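Local coordinates for protein LEC-6 (Caenorhabditis elegans, PDB 3VV1) that is a galectin that binds galactose-containing glycans, with a preference for saccharides that also carry fucose, at residues Q40-S43 with N44-L48; N87-G91 with G92-S96. One frame throughout, in Å; residues are numbered along the deposited sequence.

Interaction 1 (Q40-S43 with N44-L48); sequences QGFS and NGARL
The ring of F42 lies against A46 and the start of L48, where a type I' beta turn from S43 to A46 leads the chain into strand 46-54 of the galectin beta-sandwich. It is a worked case of a tight turn folding an aromatic side chain back over the backbone that follows it. The packed part is the inner one. A46 CB stands over one face of the F42 ring, 3.9 Å from its centroid and 27° off the normal, a CH-pi contact. Around the rim the main chain passes edge-on: L48 N lies in the ring plane, 3.5 Å from F42 CZ. The same F42 CZ meets L48 CB at 3.7 Å. Because F42 CG is swung anti to the backbone nitrogen (chi1 -167°), the ring reaches this pocket, and V142, F114 and L65 add further packing around it.

The loose side is the N44 corner, which is exposed, with N44 ND2 staying 3.7 Å from S43 OG. G45 follows with a positive phi that suits glycine, and with A46 it faces S116 of strand 110-117 as a G1 beta bulge. R47 points away from the loop, its NH1 in a salt bridge to E113 on that same strand. What closes the turn is a single bond: A46 N donates to S43 O over 3.0 Å, with an N-H...O angle of 153°.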
loop_
_atom_site.group_PDB
_atom_site.type_symbol
_atom_site.label_atom_id
_atom_site.label_comp_id
_atom_site.label_asym_id
_atom_site.label_seq_id
_atom_site.Cartn_x
_atom_site.Cartn_y
_atom_site.Cartn_z
ATOM N N GLN A 40 -4.093 -3.447 6.570
ATOM C CA GLN A 40 -3.769 -3.432 8.006
ATOM C C GLN A 40 -4.921 -2.808 8.808
ATOM O O GLN A 40 -4.902 -1.616 9.167
ATOM C CB GLN A 40 -2.425 -2.702 8.224
ATOM C CG GLN A 40 -1.856 -2.665 9.635
ATOM C CD GLN A 40 -0.586 -1.769 9.629
ATOM O OE1 GLN A 40 -0.682 -0.526 9.512
ATOM N NE2 GLN A 40 0.619 -2.399 9.716
ATOM N N GLY A 41 -5.949 -3.620 9.028
ATOM C CA GLY A 41 -7.124 -3.216 9.775
ATOM C C GLY A 41 -8.063 -2.372 8.890
ATOM O O GLY A 41 -7.712 -1.884 7.776
ATOM N N PHE A 42 -9.280 -2.170 9.391
ATOM C CA PHE A 42 -10.198 -1.307 8.648
ATOM C C PHE A 42 -11.087 -0.581 9.667
ATOM O O PHE A 42 -12.284 -0.857 9.822
ATOM C CB PHE A 42 -11.021 -2.128 7.641
ATOM C CG PHE A 42 -11.734 -1.242 6.649
ATOM C CD1 PHE A 42 -10.975 -0.606 5.651
ATOM C CD2 PHE A 42 -13.109 -1.002 6.731
ATOM C CE1 PHE A 42 -11.557 0.284 4.741
ATOM C CE2 PHE A 42 -13.720 -0.118 5.803
ATOM C CZ PHE A 42 -12.930 0.526 4.837
ATOM N N SER A 43 -10.484 0.351 10.403
ATOM C CA SER A 43 -11.222 1.020 11.475
ATOM C C SER A 43 -10.658 2.444 11.586
ATOM O O SER A 43 -9.801 2.869 10.758
ATOM C CB SER A 43 -11.064 0.250 12.799
ATOM O OG SER A 43 -9.683 0.321 13.219
ATOM N N ASN A 44 -11.099 3.172 12.615
ATOM C CA ASN A 44 -10.530 4.531 12.882
ATOM C C ASN A 44 -10.501 5.432 11.663
ATOM O O ASN A 44 -9.553 6.176 11.398
ATOM C CB ASN A 44 -9.126 4.424 13.470
ATOM C CG ASN A 44 -9.156 4.055 14.923
ATOM O OD1 ASN A 44 -9.859 4.667 15.772
ATOM N ND2 ASN A 44 -8.390 3.089 15.246
ATOM N N GLY A 45 -11.571 5.361 10.895
ATOM C CA GLY A 45 -11.780 6.228 9.766
ATOM C C GLY A 45 -11.258 5.708 8.454
ATOM O O GLY A 45 -11.309 6.447 7.450
ATOM N N ALA A 46 -10.816 4.453 8.429
ATOM C CA ALA A 46 -10.355 3.850 7.139
ATOM C C ALA A 46 -11.440 3.969 6.064
ATOM O O ALA A 46 -12.661 3.788 6.379
ATOM C CB ALA A 46 -10.016 2.364 7.373
ATOM N N ARG A 47 -11.031 4.198 4.809
ATOM C CA ARG A 47 -11.943 4.311 3.705
ATOM C C ARG A 47 -11.463 3.392 2.590
ATOM O O ARG A 47 -10.324 3.537 2.159
ATOM C CB ARG A 47 -12.029 5.762 3.187
ATOM C CG ARG A 47 -12.899 5.933 1.948
ATOM C CD ARG A 47 -12.978 7.381 1.475
ATOM N NE ARG A 47 -13.506 8.252 2.510
ATOM C CZ ARG A 47 -14.765 8.686 2.513
ATOM N NH1 ARG A 47 -15.613 8.339 1.501
ATOM N NH2 ARG A 47 -15.154 9.434 3.516
ATOM N N LEU A 48 -12.367 2.599 2.022
ATOM C CA LEU A 48 -12.081 1.800 0.856
ATOM C C LEU A 48 -12.950 2.366 -0.285
ATOM O O LEU A 48 -14.172 2.441 -0.123
ATOM C CB LEU A 48 -12.530 0.338 1.129
ATOM C CG LEU A 48 -12.567 -0.570 -0.140
ATOM C CD1 LEU A 48 -11.152 -0.746 -0.737
ATOM C CD2 LEU A 48 -13.165 -1.946 0.288
#

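Interaction 2 (N87-G91 with G92-S96); sequences NSTSG and GGWQS. With GAL (beta-D-galactopyranose), chain C.
W94 lays its indole between a methyl group and a sugar. T89 CG2 sits over one face, 3.9 Å from the centroid of the six-membered ring and 20° off its normal, a CH-pi contact, while the bound galactose stacks on the opposite face, W94 CZ2 coming within 3.8 Å of GAL C4. With CG anti to the carbonyl carbon, chi1 -70° places one indole face against the galactose, and the ring also meets that of H74. A tryptophan platform under galactose is a hallmark of galectin pockets.

N87 shows how one amide can serve both protein and ligand. Its ND2 donates almost straight to GAL O6, at 2.9 Å and 173°, and also to Q95 O at 2.9 Å, the latter lying close to the amide plane. N87 OD1 and S96 O, both acceptors, lie 3.0 Å apart; R136, which bonds to the first through NH1 and to the second through NH2, probably offsets this. The amide is thus fixed in rotation from both ends. Farther along, S88 OG donates to Q95 OE1 over 2.7 Å and is itself bonded to R136 NH1, and a water bridges that OE1 to T89 O, 2.8 Å from the latter.

Backbone bonds pair S90 with G93 in both directions, S90 N reaching G93 O at 3.0 Å, and a type I' turn through G91 and G92 closes the hairpin. D70 accepts from the backbone nitrogens of both glycines and from T89 OG1. Besides its hairpin partner 93-94, strand 83-90 is paired with strand 71-78, through backbone bonds of N87 with H74 and T89 with I71, and also with strand 98-100.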
loop_
_atom_site.group_PDB
_atom_site.type_symbol
_atom_site.label_atom_id
_atom_site.label_comp_id
_atom_site.label_asym_id
_atom_site.label_seq_id
_atom_site.Cartn_x
_atom_site.Cartn_y
_atom_site.Cartn_z
ATOM N N ASN A 87 -24.231 -8.845 5.662
ATOM C CA ASN A 87 -24.191 -9.734 6.820
ATOM C C ASN A 87 -22.758 -9.883 7.271
ATOM O O ASN A 87 -21.845 -9.173 6.802
ATOM C CB ASN A 87 -24.765 -11.140 6.442
ATOM C CG ASN A 87 -25.361 -11.904 7.609
ATOM O OD1 ASN A 87 -25.141 -11.535 8.752
ATOM N ND2 ASN A 87 -26.077 -12.980 7.327
ATOM N N SER A 88 -22.556 -10.780 8.218
ATOM C CA SER A 88 -21.234 -10.991 8.814
ATOM C C SER A 88 -21.236 -12.390 9.405
ATOM O O SER A 88 -22.318 -13.017 9.543
ATOM C CB SER A 88 -21.055 -10.022 10.004
ATOM O OG SER A 88 -22.156 -10.098 10.946
ATOM N N THR A 89 -20.051 -12.875 9.764
ATOM C CA THR A 89 -19.977 -14.129 10.476
ATOM C C THR A 89 -19.335 -13.960 11.850
ATOM O O THR A 89 -18.547 -13.029 12.090
ATOM C CB THR A 89 -19.195 -15.231 9.721
ATOM O OG1 THR A 89 -17.795 -14.931 9.646
ATOM C CG2 THR A 89 -19.766 -15.463 8.319
ATOM N N SER A 90 -19.708 -14.835 12.770
ATOM C CA SER A 90 -19.013 -14.916 14.043
ATOM C C SER A 90 -18.828 -16.365 14.354
ATOM O O SER A 90 -19.799 -17.114 14.324
ATOM C CB SER A 90 -19.867 -14.234 15.162
ATOM O OG SER A 90 -19.232 -14.343 16.436
ATOM N N GLY A 91 -17.592 -16.788 14.637
ATOM C CA GLY A 91 -17.288 -18.210 14.806
ATOM C C GLY A 91 -17.655 -18.994 13.555
ATOM O O GLY A 91 -17.987 -20.170 13.641
ATOM N N GLY A 92 -17.633 -18.300 12.416
ATOM C CA GLY A 92 -17.836 -18.850 11.118
ATOM C C GLY A 92 -19.278 -18.999 10.674
ATOM O O GLY A 92 -19.533 -19.395 9.539
ATOM N N GLY A 93 -20.227 -18.690 11.556
ATOM C CA GLY A 93 -21.640 -18.734 11.185
ATOM C C GLY A 93 -22.239 -17.378 10.807
ATOM O O GLY A 93 -21.999 -16.365 11.481
ATOM N N TRP A 94 -23.031 -17.347 9.734
ATOM C CA TRP A 94 -23.734 -16.134 9.353
ATOM C C TRP A 94 -24.644 -15.641 10.422
ATOM O O TRP A 94 -25.388 -16.421 11.051
ATOM C CB TRP A 94 -24.591 -16.405 8.071
ATOM C CG TRP A 94 -23.797 -16.618 6.796
ATOM C CD1 TRP A 94 -23.715 -17.780 6.008
ATOM C CD2 TRP A 94 -22.946 -15.635 6.143
ATOM N NE1 TRP A 94 -22.868 -17.581 4.934
ATOM C CE2 TRP A 94 -22.368 -16.312 4.954
ATOM C CE3 TRP A 94 -22.604 -14.282 6.414
ATOM C CZ2 TRP A 94 -21.467 -15.662 4.096
ATOM C CZ3 TRP A 94 -21.713 -13.642 5.540
ATOM C CH2 TRP A 94 -21.190 -14.314 4.375
ATOM N N GLN A 95 -24.684 -14.317 10.535
ATOM C CA GLN A 95 -25.533 -13.684 11.533
ATOM C C GLN A 95 -26.803 -13.174 10.848
ATOM O O GLN A 95 -27.246 -13.784 9.874
ATOM C CB GLN A 95 -24.707 -12.609 12.308
ATOM C CG GLN A 95 -23.554 -13.320 13.040
ATOM C CD GLN A 95 -22.654 -12.339 13.786
ATOM O OE1 GLN A 95 -21.945 -11.559 13.167
ATOM N NE2 GLN A 95 -22.691 -12.396 15.104
ATOM N N SER A 96 -27.427 -12.111 11.353
ATOM C CA SER A 96 -28.680 -11.587 10.781
ATOM C C SER A 96 -28.427 -10.742 9.538
ATOM O O SER A 96 -27.527 -9.864 9.542
ATOM C CB SER A 96 -29.340 -10.669 11.849
ATOM O OG SER A 96 -30.649 -10.466 11.376
HETATM C C1 GAL C . -26.642 -16.735 1.752
HETATM C C2 GAL C . -25.646 -16.791 0.554
HETATM C C3 GAL C . -24.281 -16.427 1.006
HETATM C C4 GAL C . -24.330 -15.076 1.737
HETATM C C5 GAL C . -25.382 -15.155 2.854
HETATM C C6 GAL C . -25.467 -13.827 3.642
HETATM O O2 GAL C . -25.644 -18.106 0.045
HETATM O O3 GAL C . -23.414 -16.270 -0.150
HETATM O O4 GAL C . -24.659 -14.023 0.801
HETATM O O5 GAL C . -26.630 -15.424 2.321
HETATM O O6 GAL C . -26.468 -13.960 4.668
HETATM O O HOH W 1 -19.433 -10.513 12.983
#

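Read from the N terminus, the two contacts come in series, neither nested nor crossed. Interaction 1 closes the loop between strand 35-38 and strand 46-54, handing the chain from one sheet of the sandwich to the other. The chain then runs through strands 60-66 and 71-78 before interaction 2 closes the hairpin of strands 83-90 and 93-94 in the first of these sheets. Both close with a type I' turn, yet one ends in hydrophobic packing between sheets and the other in a glycan pocket. Their centres lie 20 Å apart, and their nearest atoms about 12 Å, without touching.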